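Local coordinates for methylaspartate ammonia-lyase (Citrobacter amalonaticus, PDB 1KKO), which catalyses the reversible, magnesium-dependent anti elimination of ammonia from L-threo-3-methylaspartate to give mesaconate, probably as a step of glutamate degradation, at residues 157-161 against 342-346; 54-58 against 133-138. One frame throughout, in Å; residues are numbered along the deposited sequence.

Contact 1 of 2, residues 157-161 against 342-346; sequences EWQLP and VDAVL
The indole of Trp-158 meets helix 339-351 in two ways at once. Its NE1 donates a hydrogen bond of 2.8 Å to OD1 of Asp-343, nearly straight at 173°, and the acceptor lies in the plane of the ring. The carboxylate is turned 59° from the indole, and OD1 takes the N-H from above the carboxylate plane. Over one face of the same ring sits CG1 of Val-342, 3.4 Å from the centroid of the five-membered ring and almost on its normal, a CH-pi contact. Having CG1 anti to the backbone N (chi1 -178°) aims this methyl at the indole. One turn further along the helix, CD1 of Leu-346 packs obliquely against CD1 of Trp-158 at 3.6 Å, and also meets CD2 of Leu-160 tip to tip at 3.9 Å.

Helix 150-157 ends in a Schellman motif with Gln-159 at positive phi, and the Cys-155 to Cys-162 disulfide links the chain on both sides of Trp-158. Both carboxylate oxygens of Glu-157 accept backbone N-H groups, from Phe-109 and Leu-110, and Phe-109 also touches Trp-158. On the barrel side, Val-342 rests on Val-374 of helix 365-378. Tryptophan suits this partly exposed joint between the N-terminal region and a barrel helix: its broad face gives apolar area, while the directional N-H bond to the carboxylate limits rotation of the ring.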
loop_
_atom_site.group_PDB
_atom_site.type_symbol
_atom_site.label_atom_id
_atom_site.label_comp_id
_atom_site.label_asym_id
_atom_site.label_seq_id
_atom_site.Cartn_x
_atom_site.Cartn_y
_atom_site.Cartn_z
ATOM N N GLU A 157 -5.122 25.674 -14.636
ATOM C CA GLU A 157 -5.575 26.719 -13.724
ATOM C C GLU A 157 -4.451 27.555 -13.127
ATOM O O GLU A 157 -4.687 28.684 -12.711
ATOM C CB GLU A 157 -6.481 26.132 -12.639
ATOM C CG GLU A 157 -7.738 25.527 -13.244
ATOM C CD GLU A 157 -8.887 25.333 -12.273
ATOM O OE1 GLU A 157 -8.881 25.941 -11.187
ATOM O OE2 GLU A 157 -9.815 24.565 -12.604
ATOM N N TRP A 158 -3.244 27.016 -13.087
ATOM C CA TRP A 158 -2.087 27.764 -12.603
ATOM C C TRP A 158 -1.233 28.226 -13.773
ATOM O O TRP A 158 -0.180 28.825 -13.573
ATOM C CB TRP A 158 -1.229 26.914 -11.667
ATOM C CG TRP A 158 -1.638 26.966 -10.252
ATOM C CD1 TRP A 158 -1.078 27.726 -9.273
ATOM C CD2 TRP A 158 -2.690 26.218 -9.631
ATOM N NE1 TRP A 158 -1.706 27.490 -8.075
ATOM C CE2 TRP A 158 -2.702 26.569 -8.269
ATOM C CE3 TRP A 158 -3.613 25.270 -10.084
ATOM C CZ2 TRP A 158 -3.604 26.021 -7.365
ATOM C CZ3 TRP A 158 -4.510 24.726 -9.181
ATOM C CH2 TRP A 158 -4.496 25.098 -7.843
ATOM N N GLN A 159 -1.684 27.940 -14.988
ATOM C CA GLN A 159 -0.955 28.362 -16.182
ATOM C C GLN A 159 0.491 27.871 -16.120
ATOM O O GLN A 159 1.438 28.673 -16.135
ATOM C CB GLN A 159 -1.019 29.891 -16.336
ATOM C CG GLN A 159 -2.424 30.408 -16.591
ATOM C CD GLN A 159 -2.523 31.924 -16.685
ATOM O OE1 GLN A 159 -3.614 32.460 -16.859
ATOM N NE2 GLN A 159 -1.392 32.614 -16.576
ATOM N N LEU A 160 0.649 26.545 -16.025
ATOM C CA LEU A 160 1.945 25.887 -15.941
ATOM C C LEU A 160 2.176 25.067 -17.203
ATOM O O LEU A 160 1.227 24.578 -17.798
ATOM C CB LEU A 160 2.004 24.964 -14.719
ATOM C CG LEU A 160 1.506 25.565 -13.408
ATOM C CD1 LEU A 160 1.584 24.518 -12.295
ATOM C CD2 LEU A 160 2.300 26.772 -13.002
ATOM N N PRO A 161 3.427 24.889 -17.609
ATOM C CA PRO A 161 3.711 24.257 -18.898
ATOM C C PRO A 161 3.393 22.780 -18.984
ATOM O O PRO A 161 3.133 22.331 -20.095
ATOM C CB PRO A 161 5.216 24.463 -19.045
ATOM C CG PRO A 161 5.674 24.444 -17.657
ATOM C CD PRO A 161 4.673 25.283 -16.924
ATOM N N VAL A 342 0.203 23.331 -4.358
ATOM C CA VAL A 342 0.664 23.887 -5.621
ATOM C C VAL A 342 1.270 25.267 -5.364
ATOM O O VAL A 342 2.375 25.558 -5.807
ATOM C CB VAL A 342 -0.470 24.003 -6.662
ATOM C CG1 VAL A 342 0.076 24.527 -7.972
ATOM C CG2 VAL A 342 -1.169 22.649 -6.890
ATOM N N ASP A 343 0.555 26.109 -4.640
ATOM C CA ASP A 343 1.065 27.455 -4.382
ATOM C C ASP A 343 2.360 27.413 -3.586
ATOM O O ASP A 343 3.272 28.192 -3.843
ATOM C CB ASP A 343 0.017 28.281 -3.644
ATOM C CG ASP A 343 -1.129 28.697 -4.532
ATOM O OD1 ASP A 343 -0.942 28.817 -5.762
ATOM O OD2 ASP A 343 -2.247 28.942 -4.056
ATOM N N ALA A 344 2.454 26.516 -2.613
ATOM C CA ALA A 344 3.665 26.405 -1.813
ATOM C C ALA A 344 4.867 25.963 -2.653
ATOM O O ALA A 344 5.954 26.527 -2.539
ATOM C CB ALA A 344 3.455 25.447 -0.671
ATOM N N VAL A 345 4.678 24.950 -3.494
ATOM C CA VAL A 345 5.769 24.468 -4.319
ATOM C C VAL A 345 6.233 25.581 -5.271
ATOM O O VAL A 345 7.434 25.816 -5.435
ATOM C CB VAL A 345 5.356 23.212 -5.116
ATOM C CG1 VAL A 345 6.406 22.875 -6.131
ATOM C CG2 VAL A 345 5.119 22.030 -4.189
ATOM N N LEU A 346 5.289 26.246 -5.916
ATOM C CA LEU A 346 5.625 27.341 -6.832
ATOM C C LEU A 346 6.329 28.476 -6.094
ATOM O O LEU A 346 7.254 29.081 -6.643
ATOM C CB LEU A 346 4.371 27.872 -7.533
ATOM C CG LEU A 346 3.622 26.885 -8.438
ATOM C CD1 LEU A 346 2.526 27.557 -9.220
ATOM C CD2 LEU A 346 4.529 26.128 -9.375
#

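Contact 2 of 2, residues 54-58 against 133-138; sequences SVQLI and GLSQAL
Ala-137 presents its single methyl to the groove between Val-55 and Leu-57, two residues apart on the same face of strand 47-59. Its CB lies 3.8 Å from CG1 of Val-55 and 3.7 Å from CD1 of Leu-57, and the latter methyl is equally near the backbone O of Ala-137. This is the tight part of the contact: with the small alanine between them, the axes of segments 54-58 and 133-138 come within 8.2 Å, their directions 31° apart. Gly-133, one turn before Ala-137, meets Val-55 with its backbone carbonyl, CG2 of Val-55 lying 4.2 Å from its O. The chi1 of Val-55, -177°, splits the two methyls, CG1 going to Ala-137 and CG2 to this carbonyl.

The packing is looser along the flank, where Leu-134 and Leu-138 leave the helix pointing away from the strand and only their CD2 methyls return. That of Leu-134 stands 4.2 Å from CG1 of Val-55, and that of Leu-138 is 4.1 Å from CD1 of Leu-57. Helix 86-101 closes this flank, its Leu-101 touching Leu-57, Leu-134 and Leu-138.

The other face of the strand is mixed and turns to the second subunit: Ser-54 OG, also bonded to Asp-68, meets Arg-404 NH1 of that subunit, Gln-56 NE2 meets its Arg-404 O, and Gln-56 and Ile-58 pack on its Leu-408. The side chains that meet between strand and helix are all aliphatic, so shape and burial join the antiparallel sheet to helix 128-146 in this enolase-type N-terminal region.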
loop_
_atom_site.group_PDB
_atom_site.type_symbol
_atom_site.label_atom_id
_atom_site.label_comp_id
_atom_site.label_asym_id
_atom_site.label_seq_id
_atom_site.Cartn_x
_atom_site.Cartn_y
_atom_site.Cartn_z
ATOM N N SER A 54 -13.409 8.691 3.074
ATOM C CA SER A 54 -13.409 8.808 1.634
ATOM C C SER A 54 -14.561 9.693 1.196
ATOM O O SER A 54 -15.675 9.567 1.686
ATOM C CB SER A 54 -13.565 7.449 0.958
ATOM O OG SER A 54 -12.425 6.620 1.111
ATOM N N VAL A 55 -14.250 10.578 0.264
ATOM C CA VAL A 55 -15.216 11.459 -0.367
ATOM C C VAL A 55 -15.422 10.964 -1.790
ATOM O O VAL A 55 -14.459 10.773 -2.519
ATOM C CB VAL A 55 -14.658 12.907 -0.442
ATOM C CG1 VAL A 55 -15.687 13.857 -1.033
ATOM C CG2 VAL A 55 -14.227 13.370 0.944
ATOM N N GLN A 56 -16.670 10.710 -2.163
ATOM C CA GLN A 56 -16.991 10.337 -3.528
ATOM C C GLN A 56 -18.011 11.333 -4.041
ATOM O O GLN A 56 -19.016 11.597 -3.381
ATOM C CB GLN A 56 -17.563 8.922 -3.583
ATOM C CG GLN A 56 -16.557 7.866 -3.176
ATOM C CD GLN A 56 -17.122 6.473 -3.294
ATOM O OE1 GLN A 56 -16.800 5.760 -4.244
ATOM N NE2 GLN A 56 -17.984 6.093 -2.358
ATOM N N LEU A 57 -17.740 11.866 -5.225
ATOM C CA LEU A 57 -18.633 12.834 -5.842
ATOM C C LEU A 57 -19.108 12.247 -7.154
ATOM O O LEU A 57 -18.335 12.089 -8.088
ATOM C CB LEU A 57 -17.898 14.146 -6.103
ATOM C CG LEU A 57 -17.163 14.764 -4.913
ATOM C CD1 LEU A 57 -16.403 15.998 -5.344
ATOM C CD2 LEU A 57 -18.094 15.127 -3.780
ATOM N N ILE A 58 -20.382 11.884 -7.206
ATOM C CA ILE A 58 -20.975 11.359 -8.426
ATOM C C ILE A 58 -21.393 12.564 -9.234
ATOM O O ILE A 58 -22.181 13.386 -8.755
ATOM C CB ILE A 58 -22.198 10.486 -8.122
ATOM C CG1 ILE A 58 -21.829 9.329 -7.195
ATOM C CG2 ILE A 58 -22.788 9.944 -9.400
ATOM C CD1 ILE A 58 -23.027 8.537 -6.753
ATOM N N GLY A 133 -9.106 16.150 1.909
ATOM C CA GLY A 133 -9.918 15.196 1.175
ATOM C C GLY A 133 -10.906 15.825 0.210
ATOM O O GLY A 133 -11.074 15.354 -0.906
ATOM N N LEU A 134 -11.602 16.867 0.650
ATOM C CA LEU A 134 -12.538 17.543 -0.230
ATOM C C LEU A 134 -11.834 18.076 -1.461
ATOM O O LEU A 134 -12.311 17.932 -2.578
ATOM C CB LEU A 134 -13.232 18.702 0.477
ATOM C CG LEU A 134 -14.201 18.353 1.599
ATOM C CD1 LEU A 134 -14.732 19.636 2.208
ATOM C CD2 LEU A 134 -15.354 17.489 1.104
ATOM N N SER A 135 -10.686 18.701 -1.257
ATOM C CA SER A 135 -9.976 19.311 -2.373
ATOM C C SER A 135 -9.457 18.258 -3.363
ATOM O O SER A 135 -9.449 18.477 -4.575
ATOM C CB SER A 135 -8.858 20.208 -1.866
ATOM O OG SER A 135 -7.826 19.458 -1.273
ATOM N N GLN A 136 -9.044 17.093 -2.861
ATOM C CA GLN A 136 -8.649 16.009 -3.756
ATOM C C GLN A 136 -9.825 15.612 -4.642
ATOM O O GLN A 136 -9.689 15.486 -5.837
ATOM C CB GLN A 136 -8.220 14.766 -2.990
ATOM C CG GLN A 136 -6.916 14.854 -2.226
ATOM C CD GLN A 136 -6.859 13.742 -1.218
ATOM O OE1 GLN A 136 -7.233 12.608 -1.528
ATOM N NE2 GLN A 136 -6.432 14.052 -0.004
ATOM N N ALA A 137 -10.977 15.409 -4.023
ATOM C CA ALA A 137 -12.150 14.990 -4.771
ATOM C C ALA A 137 -12.606 16.070 -5.761
ATOM O O ALA A 137 -13.043 15.751 -6.856
ATOM C CB ALA A 137 -13.271 14.616 -3.841
ATOM N N LEU A 138 -12.502 17.338 -5.372
ATOM C CA LEU A 138 -12.904 18.430 -6.254
ATOM C C LEU A 138 -11.976 18.556 -7.453
ATOM O O LEU A 138 -12.435 18.884 -8.549
ATOM C CB LEU A 138 -12.988 19.747 -5.484
ATOM C CG LEU A 138 -14.169 19.772 -4.517
ATOM C CD1 LEU A 138 -13.946 20.829 -3.467
ATOM C CD2 LEU A 138 -15.487 19.992 -5.256
#

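Overall arrangement
Contact 2 belongs to the core of the N-terminal region, with all its touching residues buried, whereas contact 1 lies near the surface and bridges that region to a helix of the TIM barrel. They share no helix or strand: their centres are 21 Å apart, and their nearest atoms, about 7 Å apart, do not touch. Chemistry follows place. In contact 2, small and branched aliphatic residues fit strand to helix by shape and the burial of apolar surface; in contact 1, where one side is the loop after helix 150-157, a directional bond to a carboxylate supplements the apolar packing. Contact 2 joins elements within the N-terminal region, and contact 1 joins the end of that region to the barrel.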